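Predicted component of a thermophile-specific DNA repair system, contains a RAMP domain (Methanopyrus kandleri, PDB 4N0L) binds RNA as Csm3, a zinc-containing RAMP protein of type III-A CRISPR antiviral defence, and may act as an endonuclease. Local coordinates at residues T7-G12 with G225-Y230; Y244-L249 with F270-L275; E193-K198 with S214-P219; T20-S25 with V38-V43. One frame throughout, in Å; residues are numbered along the deposited sequence.

Contacts 1 and 2 are buried near the centre of the chain, their own centres 9 Å apart; contacts 3 and 4, also 9 Å apart, lie toward the periphery, 23 to 28 Å from the buried pair between centres. Contact 1 pairs two strands of the central sheet, and contact 2 packs helix 238-255 against the strand on the other flank of 7-16, so both reach the same sheet. Contacts 3 and 4 share the small pairing of 20-21 with 217-218. Chemistry follows place: regular backbone bonds in contact 1, apolar side chains and an aromatic ring in contact 2, carboxylates accepting backbone N-H groups at the surface in contact 3, and one backbone bond with aliphatic packing in the partly buried contact 4.

Contact 1 of 4, residues T7-G12 with G225-Y230; sequences TITLVG and GLEVVY
Ile8 to Gly12 pair with Leu226 to Tyr230 in the central antiparallel sheet of the RRM-like fold, where strand 7-16 lies between strands 223-231 and 268-278. The short segments run at 167° to each other. Three hydrogen-bonded pairs, Ile8-Tyr230, Leu10-Val228 and Gly12-Leu226, each supply a reciprocal couple of backbone bonds; the shortest is Leu10 N to Val228 O, 2.7 Å. The pattern is less regular at the Gly12 end, for Leu226 N comes within 2.8 Å of Gly12 O from above the carbonyl plane, 43° out of it. Between them fall the non-hydrogen-bonded pairs Thr9-Val229 and Val11-Glu227; Thr9 CA makes a CA-H...O contact of 3.3 Å with Val228 O.

On one face Leu10 CB meets Val228 CB at 4.0 Å. Tyr230 CG is anti to its backbone N (chi1 168°), and ring atom CD1 is met obliquely by Ile8 CD1 at 4.4 Å, while the phenol OH bonds to Asp241 of helix 238-255. On the other face Thr7 CG2 lies 3.7 Å from Val229 CG1, and Thr9 OG1 holds a water at 2.8 Å. That water also reaches Glu227 OE1, but Glu227 has two conformers, so the bridge is doubtful. The six backbone bonds fix the register; one face, mainly apolar apart from the Tyr230 hydroxyl, packs on helix 238-255, while the other carries Thr9 and Glu227 among its side chains.

Contact 2 of 4, residues Y244-L249 with F270-L275; sequences YLMSSL and FRIAAL
Leu249 and Met246 of helix 238-255 pack against Phe270, Ile272 and Leu275 of strand 268-278. Leu249 can be followed outward atom by atom. Its CB lies 3.9 Å from Phe270 CD1, and its carbonyl O is 3.3 Å from Phe270 CE1, so the ring is met by backbone and side chain together. CG stands anti to the carbonyl carbon (chi1 -61°), and beyond it the two methyl groups part. CD2 goes over one face of Phe270, 4.1 Å from the ring centroid and 13° off the ring normal, a CH-pi contact displaced toward the CZ and CE2 atoms. The other methyl, Leu249 CD1, turns instead to Ile272 CD1, 4.2 Å away.

Met246 completes the interface one helical turn back. A bend at chi2 (-59°) places SD, which meets Ile272 CD1 at 3.8 Å, the two side chains being tip to tip. Its CE then crosses to Leu275 CD1 at 4.0 Å. Ile272 CD1 is thus touched by both helix residues. The side-chain contacts are all apolar or aromatic, with Leu249 O the one polar atom set against the Phe270 ring, and all five touching residues are buried.

The helix covers the sheet face on which Leu10 of strand 7-16 also lies, touching Met246, Leu249, Ile272 and Leu275. Helix 333-338 packs alongside: Trp336 and Val337 on Met246, Pro333 on Leu249 and Phe270. Between Ile272 and Leu275, Ala273 and Ala274 both face Val11 in a classic beta bulge of strand 268-278 against strand 7-16.

Contact 3 of 4, residues E193-K198 with S214-P219; sequences EPTEVK and SMERVP
Two glutamates reach across in exchange, with different first torsions: Glu193 holds CG between its backbone N and carbonyl carbon (chi1 66°), while Glu216 has CG anti to its carbonyl carbon (chi1 -73°). Beyond CG both chains are extended, that of Glu193 ending at Arg217 N and that of Glu216 at Thr195. Each carboxylate accepts a backbone N-H from the other segment. Arg217 N donates to Glu193 OE1 at 2.9 Å, approaching from 51° above the carboxylate plane.

The carboxylate of Glu216 is held more fully. Thr195 N bonds to OE1 of Glu216 at 3.0 Å, also from above the plane, with only a weak bond to OE2. The hydroxyl OG1 of Thr195 adds a bond to Glu216 OE2 at 2.9 Å, on the syn lone pair, and the two side chains cross at about a right angle. Thr195 thus presents a backbone N-H and a hydroxyl to the two oxygens, which probably fixes the rotation of the carboxylate; Arg40 NH2 adds a long, weak ion pair to OE1. Pro194, preceded by a cis peptide, packs beside the carboxylate: its CB is 3.1 Å from Glu216 OE1. Pro194 CD meets Pro219 CD at 4.0 Å, and Pro219 CG lies 3.4 Å from Glu193 O.

The contact joins the loop after helix 181-191 to strand 217-218, across the gap left by the unmodelled residues 200-213. Pro194 and Pro219 rest on Phe188 of that helix. Val218 pairs through its backbone with Thr20 of strand 20-21, and Val197 with Gly45 in the loop before strand 47-48.

Contact 4 of 4, residues T20-S25 with V38-V43; sequences TRIGTS and VIRDPV
Gly23 and Val38 meet in the tight part of this contact, where the CA of Gly23 lies 4.5 Å from that of Ile39 and Gly23 N donates to Val38 O at 2.7 Å. The bond lies in the carbonyl plane, with an N-H...O angle of 151°. Gly23 has a positive phi (82°, with psi -164°), a conformation in which a side chain would crowd the carbonyl oxygen of Ile22. Val38 also presents CG2 to Thr20 OG1 at 3.8 Å, and CG1 to Arg21 O.

Toward Arg40 the two segments are held by van der Waals touching alone. Ile22 CG2 lies 3.8 Å from Arg40 N, and its CD1 sits over one face of the guanidinium, 4.0 Å from NH2 and offset toward the rim. The Arg40 chain is bent at chi2 and chi3, and its NH1 bonds to Gly45 O. Beyond it the chain leaves the contact in an Asx turn, Val43 N to Asp41 OD2, with Pro42 and Val43 exposed.

Asn36 ties both segments, its ND2 bonding to Arg21 O and Gly23 O and its OD1 accepting from Val38 N. Strand 39-40 pairs with 47-48; Pro47 of that partner and Val218 of strand 217-218 both pack on Ile22 and Val38, joining the two small sheets.

Contact 1 of 4, residues T7-G12 with G225-Y230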
loop_
_atom_site.group_PDB
_atom_site.type_symbol
_atom_site.label_atom_id
_atom_site.label_comp_id
_atom_site.label_asym_id
_atom_site.label_seq_id
_atom_site.Cartn_x
_atom_site.Cartn_y
_atom_site.Cartn_z
ATOM N N THR A 7 -7.713 -13.124 5.287
ATOM C CA THR A 7 -7.371 -11.708 5.216
ATOM C C THR A 7 -7.117 -11.018 6.554
ATOM O O THR A 7 -7.617 -11.432 7.599
ATOM C CB THR A 7 -8.487 -10.911 4.511
ATOM O OG1 THR A 7 -9.734 -11.157 5.173
ATOM C CG2 THR A 7 -8.619 -11.316 3.050
ATOM N N ILE A 8 -6.327 -9.950 6.494
ATOM C CA ILE A 8 -6.211 -8.999 7.592
ATOM C C ILE A 8 -6.652 -7.640 7.073
ATOM O O ILE A 8 -6.098 -7.138 6.095
ATOM C CB ILE A 8 -4.780 -8.884 8.136
ATOM C CG1 ILE A 8 -4.311 -10.207 8.739
ATOM C CG2 ILE A 8 -4.700 -7.776 9.177
ATOM C CD1 ILE A 8 -2.839 -10.213 9.077
ATOM N N THR A 9 -7.649 -7.048 7.720
ATOM C CA THR A 9 -8.194 -5.776 7.259
ATOM C C THR A 9 -7.880 -4.623 8.204
ATOM O O THR A 9 -8.263 -4.643 9.374
ATOM C CB THR A 9 -9.715 -5.854 7.079
ATOM O OG1 THR A 9 -10.032 -6.882 6.132
ATOM C CG2 THR A 9 -10.257 -4.528 6.577
ATOM N N LEU A 10 -7.183 -3.617 7.684
ATOM C CA LEU A 10 -6.939 -2.387 8.429
ATOM C C LEU A 10 -8.171 -1.503 8.326
ATOM O O LEU A 10 -8.648 -1.229 7.224
ATOM C CB LEU A 10 -5.704 -1.641 7.902
ATOM C CG LEU A 10 -4.278 -2.186 8.085
ATOM C CD1 LEU A 10 -4.089 -3.596 7.530
ATOM C CD2 LEU A 10 -3.264 -1.229 7.465
ATOM N N VAL A 11 -8.691 -1.068 9.471
ATOM C CA VAL A 11 -9.877 -0.218 9.494
ATOM C C VAL A 11 -9.635 1.057 10.291
ATOM O O VAL A 11 -9.160 1.018 11.428
ATOM C CB VAL A 11 -11.095 -0.955 10.091
ATOM C CG1 VAL A 11 -12.333 -0.061 10.063
ATOM C CG2 VAL A 11 -11.352 -2.261 9.351
ATOM N N GLY A 12 -9.968 2.188 9.682
ATOM C CA GLY A 12 -9.820 3.482 10.319
ATOM C C GLY A 12 -10.196 4.575 9.342
ATOM O O GLY A 12 -11.136 4.416 8.565
ATOM N N GLY A 225 -12.857 7.440 4.808
ATOM C CA GLY A 225 -12.853 6.080 5.314
ATOM C C GLY A 225 -11.660 5.276 4.844
ATOM O O GLY A 225 -11.307 5.313 3.667
ATOM N N LEU A 226 -11.038 4.568 5.770
ATOM C CA LEU A 226 -9.906 3.718 5.465
ATOM C C LEU A 226 -10.222 2.263 5.772
ATOM O O LEU A 226 -10.360 1.870 6.916
ATOM C CB LEU A 226 -8.668 4.162 6.235
ATOM C CG LEU A 226 -7.386 3.403 5.913
ATOM C CD1 LEU A 226 -6.947 3.652 4.481
ATOM C CD2 LEU A 226 -6.282 3.784 6.877
ATOM N N GLU A 227 -10.356 1.467 4.737
ATOM C CA GLU A 227 -10.184 0.047 4.613
ATOM C C GLU A 227 -9.001 -0.554 3.547
ATOM O O GLU A 227 -8.809 -0.472 2.287
ATOM C CB GLU A 227 -11.562 -0.484 4.214
ATOM C CG GLU A 227 -11.745 -1.962 4.528
ATOM C CD GLU A 227 -13.080 -2.506 4.060
ATOM O OE1 GLU A 227 -13.085 -3.528 3.339
ATOM O OE2 GLU A 227 -14.121 -1.922 4.427
ATOM N N VAL A 228 -8.152 -1.233 4.308
ATOM C CA VAL A 228 -7.071 -1.848 3.551
ATOM C C VAL A 228 -7.067 -3.347 3.818
ATOM O O VAL A 228 -6.954 -3.777 4.966
ATOM C CB VAL A 228 -5.701 -1.247 3.922
ATOM C CG1 VAL A 228 -4.613 -1.794 3.013
ATOM C CG2 VAL A 228 -5.746 0.272 3.842
ATOM N N VAL A 229 -7.188 -4.142 2.758
ATOM C CA VAL A 229 -7.259 -5.592 2.905
ATOM C C VAL A 229 -5.957 -6.256 2.468
ATOM O O VAL A 229 -5.526 -6.106 1.326
ATOM C CB VAL A 229 -8.423 -6.194 2.085
ATOM C CG1 VAL A 229 -8.538 -7.687 2.352
ATOM C CG2 VAL A 229 -9.732 -5.494 2.414
ATOM N N TYR A 230 -5.334 -6.982 3.390
ATOM C CA TYR A 230 -4.126 -7.742 3.090
ATOM C C TYR A 230 -4.428 -9.237 3.018
ATOM O O TYR A 230 -4.969 -9.813 3.962
ATOM C CB TYR A 230 -3.041 -7.470 4.137
ATOM C CG TYR A 230 -1.862 -8.418 4.068
ATOM C CD1 TYR A 230 -1.803 -9.552 4.870
ATOM C CD2 TYR A 230 -0.799 -8.172 3.207
ATOM C CE1 TYR A 230 -0.724 -10.418 4.810
ATOM C CE2 TYR A 230 0.281 -9.030 3.140
ATOM C CZ TYR A 230 0.315 -10.150 3.944
ATOM O OH TYR A 230 1.391 -11.004 3.877
HETATM O O HOH W 1 -12.286 -6.335 4.512
#

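Contact 2 of 4, residues Y244-L249 with F270-L275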
loop_
_atom_site.group_PDB
_atom_site.type_symbol
_atom_site.label_atom_id
_atom_site.label_comp_id
_atom_site.label_asym_id
_atom_site.label_seq_id
_atom_site.Cartn_x
_atom_site.Cartn_y
_atom_site.Cartn_z
ATOM N N TYR A 244 6.157 -3.617 6.257
ATOM C CA TYR A 244 6.415 -2.854 5.043
ATOM C C TYR A 244 5.165 -2.124 4.557
ATOM O O TYR A 244 5.256 -1.009 4.045
ATOM C CB TYR A 244 6.964 -3.776 3.953
ATOM C CG TYR A 244 8.321 -4.354 4.297
ATOM C CD1 TYR A 244 9.281 -3.581 4.940
ATOM C CD2 TYR A 244 8.641 -5.672 3.991
ATOM C CE1 TYR A 244 10.521 -4.100 5.262
ATOM C CE2 TYR A 244 9.878 -6.201 4.311
ATOM C CZ TYR A 244 10.814 -5.409 4.947
ATOM O OH TYR A 244 12.049 -5.925 5.270
ATOM N N LEU A 245 4.004 -2.746 4.728
ATOM C CA LEU A 245 2.741 -2.101 4.390
ATOM C C LEU A 245 2.534 -0.852 5.245
ATOM O O LEU A 245 2.230 0.225 4.727
ATOM C CB LEU A 245 1.571 -3.066 4.572
ATOM C CG LEU A 245 0.183 -2.451 4.369
ATOM C CD1 LEU A 245 0.067 -1.845 2.976
ATOM C CD2 LEU A 245 -0.909 -3.482 4.605
ATOM N N MET A 246 2.697 -1.007 6.557
ATOM C CA MET A 246 2.616 0.118 7.483
ATOM C C MET A 246 3.655 1.177 7.138
ATOM O O MET A 246 3.359 2.372 7.141
ATOM C CB MET A 246 2.812 -0.346 8.928
ATOM C CG MET A 246 1.657 -1.140 9.518
ATOM S SD MET A 246 0.104 -0.230 9.534
ATOM C CE MET A 246 -0.975 -1.429 10.317
ATOM N N SER A 247 4.875 0.725 6.853
ATOM C CA SER A 247 5.967 1.624 6.493
ATOM C C SER A 247 5.630 2.464 5.269
ATOM O O SER A 247 5.961 3.649 5.210
ATOM C CB SER A 247 7.252 0.835 6.232
ATOM O OG SER A 247 7.621 0.077 7.371
ATOM N N SER A 248 4.960 1.849 4.298
ATOM C CA SER A 248 4.601 2.557 3.077
ATOM C C SER A 248 3.579 3.649 3.399
ATOM O O SER A 248 3.620 4.736 2.823
ATOM C CB SER A 248 4.062 1.589 2.019
ATOM O OG SER A 248 2.767 1.114 2.352
ATOM N N LEU A 249 2.685 3.366 4.343
ATOM C CA LEU A 249 1.698 4.352 4.781
ATOM C C LEU A 249 2.371 5.496 5.538
ATOM O O LEU A 249 1.978 6.655 5.408
ATOM C CB LEU A 249 0.625 3.695 5.653
ATOM C CG LEU A 249 -0.191 2.591 4.977
ATOM C CD1 LEU A 249 -1.202 1.985 5.941
ATOM C CD2 LEU A 249 -0.883 3.124 3.730
ATOM N N PHE A 270 -2.887 8.428 8.668
ATOM C CA PHE A 270 -3.645 7.185 8.650
ATOM C C PHE A 270 -3.987 6.764 10.072
ATOM O O PHE A 270 -3.155 6.199 10.781
ATOM C CB PHE A 270 -2.868 6.079 7.933
ATOM C CG PHE A 270 -2.631 6.358 6.477
ATOM C CD1 PHE A 270 -1.443 6.927 6.048
ATOM C CD2 PHE A 270 -3.607 6.060 5.536
ATOM C CE1 PHE A 270 -1.227 7.188 4.708
ATOM C CE2 PHE A 270 -3.398 6.318 4.193
ATOM C CZ PHE A 270 -2.205 6.883 3.777
ATOM N N ARG A 271 -5.223 7.027 10.479
ATOM C CA ARG A 271 -5.657 6.698 11.828
ATOM C C ARG A 271 -6.282 5.313 11.806
ATOM O O ARG A 271 -7.428 5.139 11.396
ATOM C CB ARG A 271 -6.647 7.741 12.352
ATOM C CG ARG A 271 -6.022 9.111 12.573
ATOM C CD ARG A 271 -7.050 10.159 12.968
ATOM N NE ARG A 271 -6.416 11.439 13.274
ATOM C CZ ARG A 271 -6.852 12.296 14.192
ATOM N NH1 ARG A 271 -7.943 12.027 14.898
ATOM N NH2 ARG A 271 -6.200 13.434 14.398
ATOM N N ILE A 272 -5.508 4.325 12.237
ATOM C CA ILE A 272 -5.902 2.931 12.111
ATOM C C ILE A 272 -6.377 2.395 13.454
ATOM O O ILE A 272 -5.590 2.237 14.387
ATOM C CB ILE A 272 -4.743 2.073 11.578
ATOM C CG1 ILE A 272 -4.276 2.614 10.225
ATOM C CG2 ILE A 272 -5.164 0.618 11.470
ATOM C CD1 ILE A 272 -2.967 2.025 9.738
ATOM N N ALA A 273 -7.673 2.121 13.542
ATOM C CA ALA A 273 -8.297 1.757 14.807
ATOM C C ALA A 273 -8.145 0.274 15.132
ATOM O O ALA A 273 -8.078 -0.104 16.305
ATOM C CB ALA A 273 -9.769 2.136 14.786
ATOM N N ALA A 274 -8.074 -0.566 14.105
ATOM C CA ALA A 274 -8.028 -2.005 14.333
ATOM C C ALA A 274 -7.472 -2.798 13.157
ATOM O O ALA A 274 -7.590 -2.392 11.999
ATOM C CB ALA A 274 -9.416 -2.516 14.683
ATOM N N LEU A 275 -6.855 -3.933 13.477
ATOM C CA LEU A 275 -6.509 -4.941 12.480
ATOM C C LEU A 275 -7.470 -6.115 12.619
ATOM O O LEU A 275 -7.507 -6.773 13.659
ATOM C CB LEU A 275 -5.062 -5.413 12.647
ATOM C CG LEU A 275 -3.928 -4.649 11.957
ATOM C CD1 LEU A 275 -4.141 -3.141 11.996
ATOM C CD2 LEU A 275 -2.597 -5.017 12.591
#

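Contact 3 of 4, residues E193-K198 with S214-P219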
loop_
_atom_site.group_PDB
_atom_site.type_symbol
_atom_site.label_atom_id
_atom_site.label_comp_id
_atom_site.label_asym_id
_atom_site.label_seq_id
_atom_site.Cartn_x
_atom_site.Cartn_y
_atom_site.Cartn_z
ATOM N N GLU A 193 -17.922 24.144 1.656
ATOM C CA GLU A 193 -17.305 23.508 0.497
ATOM C C GLU A 193 -16.623 22.197 0.885
ATOM O O GLU A 193 -16.106 22.066 1.996
ATOM C CB GLU A 193 -16.282 24.447 -0.155
ATOM C CG GLU A 193 -15.073 24.758 0.719
ATOM C CD GLU A 193 -13.957 25.444 -0.046
ATOM O OE1 GLU A 193 -13.906 25.296 -1.285
ATOM O OE2 GLU A 193 -13.131 26.132 0.592
ATOM N N PRO A 194 -16.635 21.211 -0.026
ATOM C CA PRO A 194 -17.326 21.268 -1.317
ATOM C C PRO A 194 -18.813 20.942 -1.189
ATOM O O PRO A 194 -19.244 20.453 -0.145
ATOM C CB PRO A 194 -16.599 20.201 -2.137
ATOM C CG PRO A 194 -16.208 19.197 -1.126
ATOM C CD PRO A 194 -15.816 19.992 0.091
ATOM N N THR A 195 -19.581 21.206 -2.241
ATOM C CA THR A 195 -21.005 20.895 -2.239
ATOM C C THR A 195 -21.263 19.671 -3.107
ATOM O O THR A 195 -20.358 19.176 -3.780
ATOM C CB THR A 195 -21.855 22.077 -2.744
ATOM O OG1 THR A 195 -21.468 22.413 -4.082
ATOM C CG2 THR A 195 -21.665 23.291 -1.844
ATOM N N GLU A 196 -22.498 19.182 -3.088
ATOM C CA GLU A 196 -22.856 18.015 -3.881
ATOM C C GLU A 196 -22.855 18.369 -5.364
ATOM O O GLU A 196 -23.717 19.108 -5.840
ATOM C CB GLU A 196 -24.222 17.479 -3.450
ATOM C CG GLU A 196 -24.534 16.078 -3.944
ATOM C CD GLU A 196 -25.740 15.478 -3.248
ATOM O OE1 GLU A 196 -26.880 15.827 -3.622
ATOM O OE2 GLU A 196 -25.549 14.660 -2.324
ATOM N N VAL A 197 -21.874 17.838 -6.090
ATOM C CA VAL A 197 -21.697 18.150 -7.506
ATOM C C VAL A 197 -21.597 16.851 -8.304
ATOM O O VAL A 197 -20.513 16.457 -8.740
ATOM C CB VAL A 197 -20.441 19.016 -7.757
ATOM C CG1 VAL A 197 -20.381 19.463 -9.212
ATOM C CG2 VAL A 197 -20.448 20.236 -6.852
ATOM N N LYS A 198 -22.727 16.171 -8.473
ATOM C CA LYS A 198 -22.742 14.899 -9.186
ATOM C C LYS A 198 -22.635 15.107 -10.692
ATOM O O LYS A 198 -23.088 16.128 -11.209
ATOM C CB LYS A 198 -24.016 14.116 -8.851
ATOM C CG LYS A 198 -24.209 13.827 -7.370
ATOM C CD LYS A 198 -25.580 13.226 -7.094
ATOM C CE LYS A 198 -25.776 12.937 -5.613
ATOM N NZ LYS A 198 -27.163 12.483 -5.307
ATOM N N SER A 214 -11.104 25.638 -9.661
ATOM C CA SER A 214 -11.936 24.441 -9.531
ATOM C C SER A 214 -13.448 24.721 -9.362
ATOM O O SER A 214 -14.241 24.117 -10.085
ATOM C CB SER A 214 -11.426 23.566 -8.377
ATOM N N MET A 215 -13.882 25.598 -8.443
ATOM C CA MET A 215 -13.048 26.344 -7.496
ATOM C C MET A 215 -13.271 25.885 -6.056
ATOM O O MET A 215 -13.004 26.631 -5.113
ATOM C CB MET A 215 -13.312 27.851 -7.612
ATOM C CG MET A 215 -12.214 28.609 -8.347
ATOM S SD MET A 215 -11.475 29.945 -7.380
ATOM C CE MET A 215 -12.469 31.342 -7.895
ATOM N N GLU A 216 -13.754 24.657 -5.890
ATOM C CA GLU A 216 -13.981 24.111 -4.557
ATOM C C GLU A 216 -12.795 23.270 -4.111
ATOM O O GLU A 216 -12.121 22.639 -4.924
ATOM C CB GLU A 216 -15.260 23.274 -4.518
ATOM C CG GLU A 216 -16.539 24.088 -4.571
ATOM C CD GLU A 216 -17.787 23.237 -4.459
ATOM O OE1 GLU A 216 -17.649 22.000 -4.419
ATOM O OE2 GLU A 216 -18.905 23.798 -4.451
ATOM N N ARG A 217 -12.573 23.248 -2.804
ATOM C CA ARG A 217 -11.421 22.596 -2.205
ATOM C C ARG A 217 -11.853 21.639 -1.105
ATOM O O ARG A 217 -12.984 21.707 -0.627
ATOM C CB ARG A 217 -10.475 23.649 -1.645
ATOM C CG ARG A 217 -9.802 24.486 -2.703
ATOM C CD ARG A 217 -8.889 25.497 -2.058
ATOM N NE ARG A 217 -7.772 24.864 -1.371
ATOM C CZ ARG A 217 -6.672 24.449 -1.985
ATOM N NH1 ARG A 217 -6.557 24.592 -3.299
ATOM N NH2 ARG A 217 -5.694 23.888 -1.289
ATOM N N VAL A 218 -10.961 20.737 -0.719
ATOM C CA VAL A 218 -11.216 19.860 0.417
ATOM C C VAL A 218 -10.556 20.463 1.655
ATOM O O VAL A 218 -9.335 20.577 1.706
ATOM C CB VAL A 218 -10.676 18.439 0.174
ATOM C CG1 VAL A 218 -11.049 17.526 1.327
ATOM C CG2 VAL A 218 -11.216 17.892 -1.132
ATOM N N PRO A 219 -11.362 20.866 2.650
ATOM C CA PRO A 219 -10.824 21.547 3.836
ATOM C C PRO A 219 -9.879 20.677 4.653
ATOM O O PRO A 219 -10.010 19.453 4.664
ATOM C CB PRO A 219 -12.075 21.884 4.656
ATOM C CG PRO A 219 -13.210 21.803 3.695
ATOM C CD PRO A 219 -12.831 20.771 2.683
#

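Contact 4 of 4, residues T20-S25 with V38-V43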
loop_
_atom_site.group_PDB
_atom_site.type_symbol
_atom_site.label_atom_id
_atom_site.label_comp_id
_atom_site.label_asym_id
_atom_site.label_seq_id
_atom_site.Cartn_x
_atom_site.Cartn_y
_atom_site.Cartn_z
ATOM N N THR A 20 -6.716 20.515 0.187
ATOM C CA THR A 20 -6.259 20.299 -1.184
ATOM C C THR A 20 -7.256 20.806 -2.214
ATOM O O THR A 20 -8.440 20.979 -1.923
ATOM C CB THR A 20 -5.998 18.798 -1.492
ATOM O OG1 THR A 20 -7.234 18.075 -1.451
ATOM C CG2 THR A 20 -5.014 18.184 -0.506
ATOM N N ARG A 21 -6.760 21.044 -3.423
ATOM C CA ARG A 21 -7.618 21.245 -4.584
ATOM C C ARG A 21 -8.287 19.924 -4.960
ATOM O O ARG A 21 -7.912 18.866 -4.456
ATOM C CB ARG A 21 -6.805 21.800 -5.760
ATOM C CG ARG A 21 -6.021 20.733 -6.527
ATOM C CD ARG A 21 -5.543 21.194 -7.907
ATOM N NE ARG A 21 -6.627 21.680 -8.757
ATOM C CZ ARG A 21 -6.891 22.962 -8.986
ATOM N NH1 ARG A 21 -6.150 23.909 -8.426
ATOM N NH2 ARG A 21 -7.901 23.299 -9.777
ATOM N N ILE A 22 -9.288 19.991 -5.831
ATOM C CA ILE A 22 -9.957 18.790 -6.313
ATOM C C ILE A 22 -9.592 18.527 -7.769
ATOM O O ILE A 22 -9.924 19.320 -8.652
ATOM C CB ILE A 22 -11.484 18.894 -6.174
ATOM C CG1 ILE A 22 -11.869 19.075 -4.705
ATOM C CG2 ILE A 22 -12.156 17.654 -6.745
ATOM C CD1 ILE A 22 -13.346 19.322 -4.484
ATOM N N GLY A 23 -8.897 17.420 -8.019
ATOM C CA GLY A 23 -8.484 17.089 -9.369
ATOM C C GLY A 23 -7.214 17.843 -9.716
ATOM O O GLY A 23 -6.528 18.349 -8.827
ATOM N N THR A 24 -6.891 17.914 -11.003
ATOM C CA THR A 24 -5.735 18.682 -11.443
ATOM C C THR A 24 -6.166 19.546 -12.629
ATOM O O THR A 24 -7.250 20.128 -12.612
ATOM C CB THR A 24 -4.551 17.767 -11.829
ATOM O OG1 THR A 24 -4.503 16.640 -10.948
ATOM C CG2 THR A 24 -3.221 18.521 -11.753
ATOM N N SER A 25 -5.323 19.635 -13.651
ATOM C CA SER A 25 -5.623 20.438 -14.827
ATOM C C SER A 25 -4.971 19.808 -16.048
ATOM O O SER A 25 -4.034 19.019 -15.915
ATOM C CB SER A 25 -5.141 21.879 -14.642
ATOM O OG SER A 25 -3.734 21.976 -14.798
ATOM N N VAL A 38 -6.711 13.275 -5.184
ATOM C CA VAL A 38 -8.031 13.697 -4.733
ATOM C C VAL A 38 -8.855 14.159 -5.925
ATOM O O VAL A 38 -8.546 15.171 -6.553
ATOM C CB VAL A 38 -7.947 14.831 -3.694
ATOM C CG1 VAL A 38 -9.342 15.278 -3.284
ATOM C CG2 VAL A 38 -7.153 14.376 -2.480
ATOM N N ILE A 39 -9.901 13.406 -6.245
ATOM C CA ILE A 39 -10.710 13.693 -7.425
ATOM C C ILE A 39 -12.201 13.671 -7.112
ATOM O O ILE A 39 -12.618 13.210 -6.051
ATOM C CB ILE A 39 -10.424 12.689 -8.564
ATOM C CG1 ILE A 39 -10.779 11.267 -8.125
ATOM C CG2 ILE A 39 -8.966 12.757 -8.992
ATOM C CD1 ILE A 39 -10.749 10.257 -9.257
ATOM N N ARG A 40 -12.996 14.184 -8.046
ATOM C CA ARG A 40 -14.445 14.224 -7.894
ATOM C C ARG A 40 -15.074 12.877 -8.231
ATOM O O ARG A 40 -14.738 12.259 -9.242
ATOM C CB ARG A 40 -15.045 15.313 -8.787
ATOM C CG ARG A 40 -16.508 15.614 -8.510
ATOM C CD ARG A 40 -16.690 16.448 -7.257
ATOM N NE ARG A 40 -16.361 17.853 -7.481
ATOM C CZ ARG A 40 -16.738 18.844 -6.680
ATOM N NH1 ARG A 40 -17.468 18.592 -5.602
ATOM N NH2 ARG A 40 -16.391 20.093 -6.962
ATOM N N ASP A 41 -15.985 12.427 -7.375
ATOM C CA ASP A 41 -16.720 11.194 -7.621
ATOM C C ASP A 41 -17.966 11.499 -8.445
ATOM O O ASP A 41 -18.839 12.241 -7.999
ATOM C CB ASP A 41 -17.104 10.518 -6.304
ATOM C CG ASP A 41 -17.925 9.259 -6.510
ATOM O OD1 ASP A 41 -18.495 8.754 -5.519
ATOM O OD2 ASP A 41 -18.016 8.785 -7.660
ATOM N N PRO A 42 -18.044 10.936 -9.659
ATOM C CA PRO A 42 -19.190 11.142 -10.552
ATOM C C PRO A 42 -20.517 10.741 -9.908
ATOM O O PRO A 42 -21.535 11.396 -10.134
ATOM C CB PRO A 42 -18.871 10.235 -11.742
ATOM C CG PRO A 42 -17.384 10.124 -11.740
ATOM C CD PRO A 42 -16.988 10.127 -10.292
ATOM N N VAL A 43 -20.492 9.678 -9.110
ATOM C CA VAL A 43 -21.700 9.150 -8.486
ATOM C C VAL A 43 -22.203 10.032 -7.344
ATOM O O VAL A 43 -23.308 10.572 -7.407
ATOM C CB VAL A 43 -21.472 7.724 -7.949
ATOM C CG1 VAL A 43 -22.693 7.244 -7.180
ATOM C CG2 VAL A 43 -21.151 6.776 -9.091
#